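Local coordinates for protein probable WRKY transcription factor 52 (Arabidopsis thaliana, PDB 4C6S) that binds W-box DNA as a transcription factor and, paired with RPS4, serves as an immune receptor that recognises the pathogen effectors AvrRps4 and PopP2, at residues L24-A27 against L28-G32; V132-I135 against V136-V139. All coordinates share one frame; numbering follows the deposited sequence.

In the fold
Interactions 1 and 2 each span about two turns of neighbouring helices, 20-30 and 128-143, the first running on to the end of its helix, in the TIR domain of this receptor, a fold built round a five-stranded parallel sheet. Their centres lie about 10 Å apart and their apolar faces meet directly. Ala27 CB sits 3.4 Å from Val132 CG1 and 3.8 Å from Val136 CG2, while Leu24 CD1 packs on Ile135 CG2 at 3.8 Å. Each helix also carries a glutamate that binds its own sodium ion, Glu26 in interaction 1 and Glu134 in interaction 2. Both contacts touch the second subunit, where Glu26 of one copy comes close to Glu133 of the other.

Interaction 1: L24-A27 against L28-G32; sequences LSEA and LRRKG. With NA (sodium ion), chain H.
Glu26 and Arg29, one helical turn apart, form a two-pronged salt bridge in which their side chains run alongside each other in the same direction. Arg29 offers NE and NH2, one to each carboxylate oxygen: NE to OE1 of Glu26 at 3.0 Å, and NH2 to OE2 of Glu26 at 2.8 Å. OE1 lies in the guanidinium plane, but NE reaches it from above the carboxylate plane, and the two planes stand 42° apart. A bend at chi3 of Arg29 (58°) turns the guanidinium back toward the glutamate. The same OE1 of Glu26 binds a sodium ion at 2.4 Å, so this oxygen serves two cations.

Backbone bonds carry helix 20-30 of the TIR domain through these residues, with Leu28 N to Leu24 O at 3.0 Å, until Gly32, at positive phi, ends it in a Schellman motif.

Van der Waals packing adds Arg30, whose guanidinium lays one face over Ala27 CA, with NH2 3.5 Å from Ala27 CB. The Arg30 side chain crosses that of Glu26 at about a right angle, and Arg30 NH1 lies 3.4 Å from Glu26 CG. On the buried side Leu24 and Leu28 approach only loosely and both reach Ile10 of strand 8-12.

Interaction 2: V132-I135 against V136-V139; sequences VEEI and VRDV. With NA (sodium ion), chain G.
A sodium site on helix 128-143 of the TIR domain takes one ligand from this contact, Glu134, which lies alongside Arg137 with both side chains pointing the same way. Glu134 OE1 holds the ion at 2.6 Å, and His120 ND1 is a further ligand. CG of Glu134 stands anti to its carbonyl carbon (chi1 -71°) and the chain is extended beyond it, which carries the carboxylate out to the metal. Arg137 does not pair with that carboxylate: its NH2 instead rests 3.5 Å from Glu134 CG, and the carboxylate and guanidinium planes are 48° apart.

The polar link between the two residues runs through a water in the plane of the guanidinium. The water oxygen accepts from Arg137 NE at 2.9 Å, and the water donates to Glu134 O, 2.8 Å from that oxygen. Glu134 O also receives the helical bond from Asp138 N, at 3.1 Å. The Asp138 carboxylate makes a salt bridge with Arg118 through OD1 and a hydrogen bond with His120 NE2 through OD2, and so ties the helix to the imidazole that serves the sodium.

On the buried side, Val132 CG1 meets Val136 CG2 at 4.2 Å, side by side, while Ile135 CG2 comes 4.4 Å from Val139 CG2.

With OE1 of Glu134 given to sodium and Arg137 bridged to the main chain, the two opposite charges probably attract each other without direct contact, whereas Asp138 may polarise the His120 ring and strengthen its hold on the ion.

Interaction 1: L24-A27 against L28-G32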
ATOM      1  N   LEU A  24      -5.594  -2.730  -3.049  1.00 19.25           N
ATOM      2  CA  LEU A  24      -6.133  -3.822  -3.863  1.00 17.81           C
ATOM      3  C   LEU A  24      -7.595  -3.554  -4.205  1.00 20.46           C
ATOM      4  O   LEU A  24      -8.004  -3.694  -5.358  1.00 20.36           O
ATOM      5  CB  LEU A  24      -5.994  -5.172  -3.135  1.00 18.91           C
ATOM      6  CG  LEU A  24      -6.570  -6.403  -3.860  1.00 22.04           C
ATOM      7  CD1 LEU A  24      -5.942  -6.588  -5.248  1.00 23.72           C
ATOM      8  CD2 LEU A  24      -6.350  -7.655  -3.015  1.00 20.59           C
ATOM      9  N   SER A  25      -8.380  -3.154  -3.206  1.00 19.44           N
ATOM     10  CA  SER A  25      -9.775  -2.795  -3.429  1.00 18.82           C
ATOM     11  C   SER A  25      -9.925  -1.660  -4.435  1.00 21.73           C
ATOM     12  O   SER A  25     -10.799  -1.708  -5.324  1.00 22.73           O
ATOM     13  CB  SER A  25     -10.432  -2.381  -2.103  1.00 21.70           C
ATOM     14  OG  SER A  25     -11.795  -2.046  -2.275  1.00 25.95           O
ATOM     15  N   GLU A  26      -9.101  -0.626  -4.289  1.00 18.35           N
ATOM     16  CA  GLU A  26      -9.226   0.527  -5.176  1.00 23.73           C
ATOM     17  C   GLU A  26      -8.803   0.143  -6.592  1.00 24.85           C
ATOM     18  O   GLU A  26      -9.364   0.645  -7.570  1.00 23.94           O
ATOM     19  CB  GLU A  26      -8.415   1.714  -4.645  1.00 31.82           C
ATOM     20  CG  GLU A  26      -8.264   2.882  -5.615  1.00 37.39           C
ATOM     21  CD  GLU A  26      -9.572   3.605  -5.915  1.00 47.20           C
ATOM     22  OE1 GLU A  26     -10.595   3.342  -5.237  1.00 46.77           O
ATOM     23  OE2 GLU A  26      -9.567   4.451  -6.834  1.00 53.60           O
ATOM     24  N   ALA A  27      -7.822  -0.743  -6.714  1.00 21.28           N
ATOM     25  CA  ALA A  27      -7.374  -1.153  -8.045  1.00 21.51           C
ATOM     26  C   ALA A  27      -8.445  -1.986  -8.752  1.00 21.02           C
ATOM     27  O   ALA A  27      -8.667  -1.845  -9.959  1.00 21.59           O
ATOM     28  CB  ALA A  27      -6.049  -1.912  -7.953  1.00 20.01           C
ATOM     29  N   LEU A  28      -9.111  -2.868  -8.011  1.00 21.04           N
ATOM     30  CA  LEU A  28     -10.239  -3.607  -8.593  1.00 24.51           C
ATOM     31  C   LEU A  28     -11.339  -2.656  -9.052  1.00 23.67           C
ATOM     32  O   LEU A  28     -11.889  -2.808 -10.150  1.00 25.83           O
ATOM     33  CB  LEU A  28     -10.805  -4.620  -7.593  1.00 21.73           C
ATOM     34  CG  LEU A  28      -9.920  -5.833  -7.313  1.00 25.54           C
ATOM     35  CD1 LEU A  28     -10.448  -6.558  -6.083  1.00 24.36           C
ATOM     36  CD2 LEU A  28      -9.894  -6.759  -8.527  1.00 29.26           C
ATOM     37  N   ARG A  29     -11.660  -1.662  -8.227  1.00 23.08           N
ATOM     38  CA  ARG A  29     -12.702  -0.705  -8.591  1.00 25.13           C
ATOM     39  C   ARG A  29     -12.340   0.086  -9.852  1.00 27.33           C
ATOM     40  O   ARG A  29     -13.197   0.353 -10.696  1.00 28.66           O
ATOM     41  CB  ARG A  29     -12.964   0.252  -7.424  1.00 28.60           C
ATOM     42  CG  ARG A  29     -14.267   0.993  -7.526  1.00 41.81           C
ATOM     43  CD  ARG A  29     -14.288   2.153  -6.560  1.00 42.95           C
ATOM     44  NE  ARG A  29     -13.182   3.077  -6.803  1.00 43.98           N
ATOM     45  CZ  ARG A  29     -13.129   3.939  -7.815  1.00 46.64           C
ATOM     46  NH1 ARG A  29     -14.114   4.001  -8.703  1.00 47.47           N
ATOM     47  NH2 ARG A  29     -12.081   4.737  -7.948  1.00 51.55           N
ATOM     48  N   ARG A  30     -11.071   0.471  -9.973  1.00 28.22           N
ATOM     49  CA  ARG A  30     -10.613   1.205 -11.146  1.00 29.19           C
ATOM     50  C   ARG A  30     -10.771   0.381 -12.407  1.00 29.96           C
ATOM     51  O   ARG A  30     -10.909   0.924 -13.499  1.00 33.85           O
ATOM     52  CB  ARG A  30      -9.142   1.613 -11.007  1.00 34.64           C
ATOM     53  CG  ARG A  30      -8.882   2.789 -10.086  1.00 48.06           C
ATOM     54  CD  ARG A  30      -7.494   3.370 -10.352  1.00 53.24           C
ATOM     55  NE  ARG A  30      -6.465   2.330 -10.368  1.00 54.54           N
ATOM     56  CZ  ARG A  30      -5.752   1.972  -9.305  1.00 52.91           C
ATOM     57  NH1 ARG A  30      -5.953   2.575  -8.141  1.00 48.24           N
ATOM     58  NH2 ARG A  30      -4.835   1.016  -9.402  1.00 51.88           N
ATOM     59  N   LYS A  31     -10.752  -0.934 -12.242  1.00 25.82           N
ATOM     60  CA  LYS A  31     -10.820  -1.855 -13.362  1.00 25.53           C
ATOM     61  C   LYS A  31     -12.276  -2.136 -13.690  1.00 27.12           C
ATOM     62  O   LYS A  31     -12.583  -2.829 -14.663  1.00 33.90           O
ATOM     63  CB  LYS A  31     -10.113  -3.162 -12.982  1.00 28.95           C
ATOM     64  CG  LYS A  31      -9.790  -4.065 -14.157  1.00 33.35           C
ATOM     65  CD  LYS A  31      -8.701  -3.448 -15.021  1.00 40.82           C
ATOM     66  CE  LYS A  31      -8.283  -4.387 -16.137  1.00 49.14           C
ATOM     67  NZ  LYS A  31      -7.052  -3.907 -16.843  1.00 54.44           N
ATOM     68  N   GLY A  32     -13.179  -1.592 -12.879  1.00 28.76           N
ATOM     69  CA  GLY A  32     -14.599  -1.765 -13.116  1.00 33.36           C
ATOM     70  C   GLY A  32     -15.133  -2.996 -12.416  1.00 32.51           C
ATOM     71  O   GLY A  32     -16.208  -3.501 -12.754  1.00 36.02           O
TER
HETATM   72 NA    NA H1156     -11.686   2.126  -3.474  1.00 48.46          NA

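Interaction 2: V132-I135 against V136-V139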
ATOM      1  N   VAL A 132      -0.363  -5.943  -6.463  1.00 16.52           N
ATOM      2  CA  VAL A 132      -1.767  -5.587  -6.682  1.00 17.22           C
ATOM      3  C   VAL A 132      -2.154  -5.735  -8.151  1.00 19.48           C
ATOM      4  O   VAL A 132      -3.192  -6.330  -8.465  1.00 20.16           O
ATOM      5  CB  VAL A 132      -2.085  -4.161  -6.201  1.00 18.16           C
ATOM      6  CG1 VAL A 132      -3.455  -3.688  -6.730  1.00 18.55           C
ATOM      7  CG2 VAL A 132      -2.078  -4.122  -4.682  1.00 20.16           C
ATOM      8  N   GLU A 133      -1.340  -5.186  -9.047  1.00 18.98           N
ATOM      9  CA  GLU A 133      -1.656  -5.270 -10.475  1.00 20.46           C
ATOM     10  C   GLU A 133      -1.721  -6.721 -10.928  1.00 23.25           C
ATOM     11  O   GLU A 133      -2.538  -7.067 -11.776  1.00 21.66           O
ATOM     12  CB  GLU A 133      -0.627  -4.522 -11.321  1.00 28.14           C
ATOM     13  CG  GLU A 133      -0.695  -3.007 -11.192  1.00 39.58           C
ATOM     14  CD  GLU A 133       0.268  -2.294 -12.132  1.00 58.77           C
ATOM     15  OE1 GLU A 133       1.358  -2.845 -12.411  1.00 61.22           O
ATOM     16  OE2 GLU A 133      -0.068  -1.179 -12.589  1.00 66.85           O
ATOM     17  N   GLU A 134      -0.861  -7.567 -10.366  1.00 20.47           N
ATOM     18  CA  GLU A 134      -0.860  -8.984 -10.730  1.00 21.48           C
ATOM     19  C   GLU A 134      -2.148  -9.656 -10.295  1.00 19.69           C
ATOM     20  O   GLU A 134      -2.717 -10.461 -11.032  1.00 20.49           O
ATOM     21  CB  GLU A 134       0.358  -9.690 -10.123  1.00 21.30           C
ATOM     22  CG  GLU A 134       1.630  -9.262 -10.812  1.00 24.37           C
ATOM     23  CD  GLU A 134       2.882  -9.811 -10.171  1.00 31.50           C
ATOM     24  OE1 GLU A 134       2.814 -10.250  -9.000  1.00 30.52           O
ATOM     25  OE2 GLU A 134       3.932  -9.795 -10.847  1.00 28.86           O
ATOM     26  N   ILE A 135      -2.602  -9.338  -9.088  1.00 18.40           N
ATOM     27  CA  ILE A 135      -3.834  -9.934  -8.586  1.00 19.51           C
ATOM     28  C   ILE A 135      -5.009  -9.458  -9.437  1.00 20.62           C
ATOM     29  O   ILE A 135      -5.857 -10.263  -9.840  1.00 19.09           O
ATOM     30  CB  ILE A 135      -4.070  -9.552  -7.120  1.00 18.06           C
ATOM     31  CG1 ILE A 135      -2.950 -10.142  -6.265  1.00 19.79           C
ATOM     32  CG2 ILE A 135      -5.442 -10.053  -6.661  1.00 20.22           C
ATOM     33  CD1 ILE A 135      -2.782  -9.428  -4.901  1.00 20.79           C
ATOM     34  N   VAL A 136      -5.055  -8.158  -9.715  1.00 20.48           N
ATOM     35  CA  VAL A 136      -6.110  -7.587 -10.558  1.00 25.95           C
ATOM     36  C   VAL A 136      -6.136  -8.212 -11.958  1.00 21.79           C
ATOM     37  O   VAL A 136      -7.204  -8.542 -12.466  1.00 23.51           O
ATOM     38  CB  VAL A 136      -6.001  -6.047 -10.653  1.00 21.95           C
ATOM     39  CG1 VAL A 136      -6.960  -5.490 -11.711  1.00 25.70           C
ATOM     40  CG2 VAL A 136      -6.294  -5.425  -9.288  1.00 24.30           C
ATOM     41  N   ARG A 137      -4.975  -8.396 -12.575  1.00 22.08           N
ATOM     42  CA  ARG A 137      -4.946  -8.943 -13.933  1.00 21.20           C
ATOM     43  C   ARG A 137      -5.504 -10.363 -13.940  1.00 25.84           C
ATOM     44  O   ARG A 137      -6.257 -10.748 -14.836  1.00 25.66           O
ATOM     45  CB  ARG A 137      -3.526  -8.933 -14.494  1.00 22.72           C
ATOM     46  CG  ARG A 137      -3.360  -9.672 -15.803  1.00 23.24           C
ATOM     47  CD  ARG A 137      -1.957  -9.455 -16.350  1.00 30.22           C
ATOM     48  NE  ARG A 137      -0.975  -9.885 -15.367  1.00 29.22           N
ATOM     49  CZ  ARG A 137       0.176  -9.264 -15.121  1.00 36.50           C
ATOM     50  NH1 ARG A 137       0.520  -8.174 -15.806  1.00 36.24           N
ATOM     51  NH2 ARG A 137       0.987  -9.745 -14.189  1.00 29.32           N
ATOM     52  N   ASP A 138      -5.141 -11.133 -12.925  1.00 21.88           N
ATOM     53  CA  ASP A 138      -5.606 -12.509 -12.787  1.00 20.40           C
ATOM     54  C   ASP A 138      -7.124 -12.540 -12.619  1.00 21.38           C
ATOM     55  O   ASP A 138      -7.816 -13.260 -13.351  1.00 26.41           O
ATOM     56  CB  ASP A 138      -4.899 -13.149 -11.577  1.00 24.93           C
ATOM     57  CG  ASP A 138      -5.307 -14.599 -11.331  1.00 33.98           C
ATOM     58  OD1 ASP A 138      -5.989 -15.213 -12.179  1.00 32.09           O
ATOM     59  OD2 ASP A 138      -4.921 -15.141 -10.270  1.00 34.60           O
ATOM     60  N   VAL A 139      -7.645 -11.765 -11.669  1.00 23.77           N
ATOM     61  CA  VAL A 139      -9.093 -11.750 -11.423  1.00 23.17           C
ATOM     62  C   VAL A 139      -9.844 -11.251 -12.652  1.00 26.92           C
ATOM     63  O   VAL A 139     -10.845 -11.841 -13.074  1.00 25.46           O
ATOM     64  CB  VAL A 139      -9.443 -10.903 -10.180  1.00 22.12           C
ATOM     65  CG1 VAL A 139     -10.966 -10.706 -10.063  1.00 23.92           C
ATOM     66  CG2 VAL A 139      -8.874 -11.578  -8.925  1.00 24.43           C
TER
HETATM   67 NA    NA G1155       1.483 -12.417  -8.586  0.84 33.61          NA
HETATM   68  O   HOH W   1      -1.222 -11.630 -13.082  1.00 29.24           O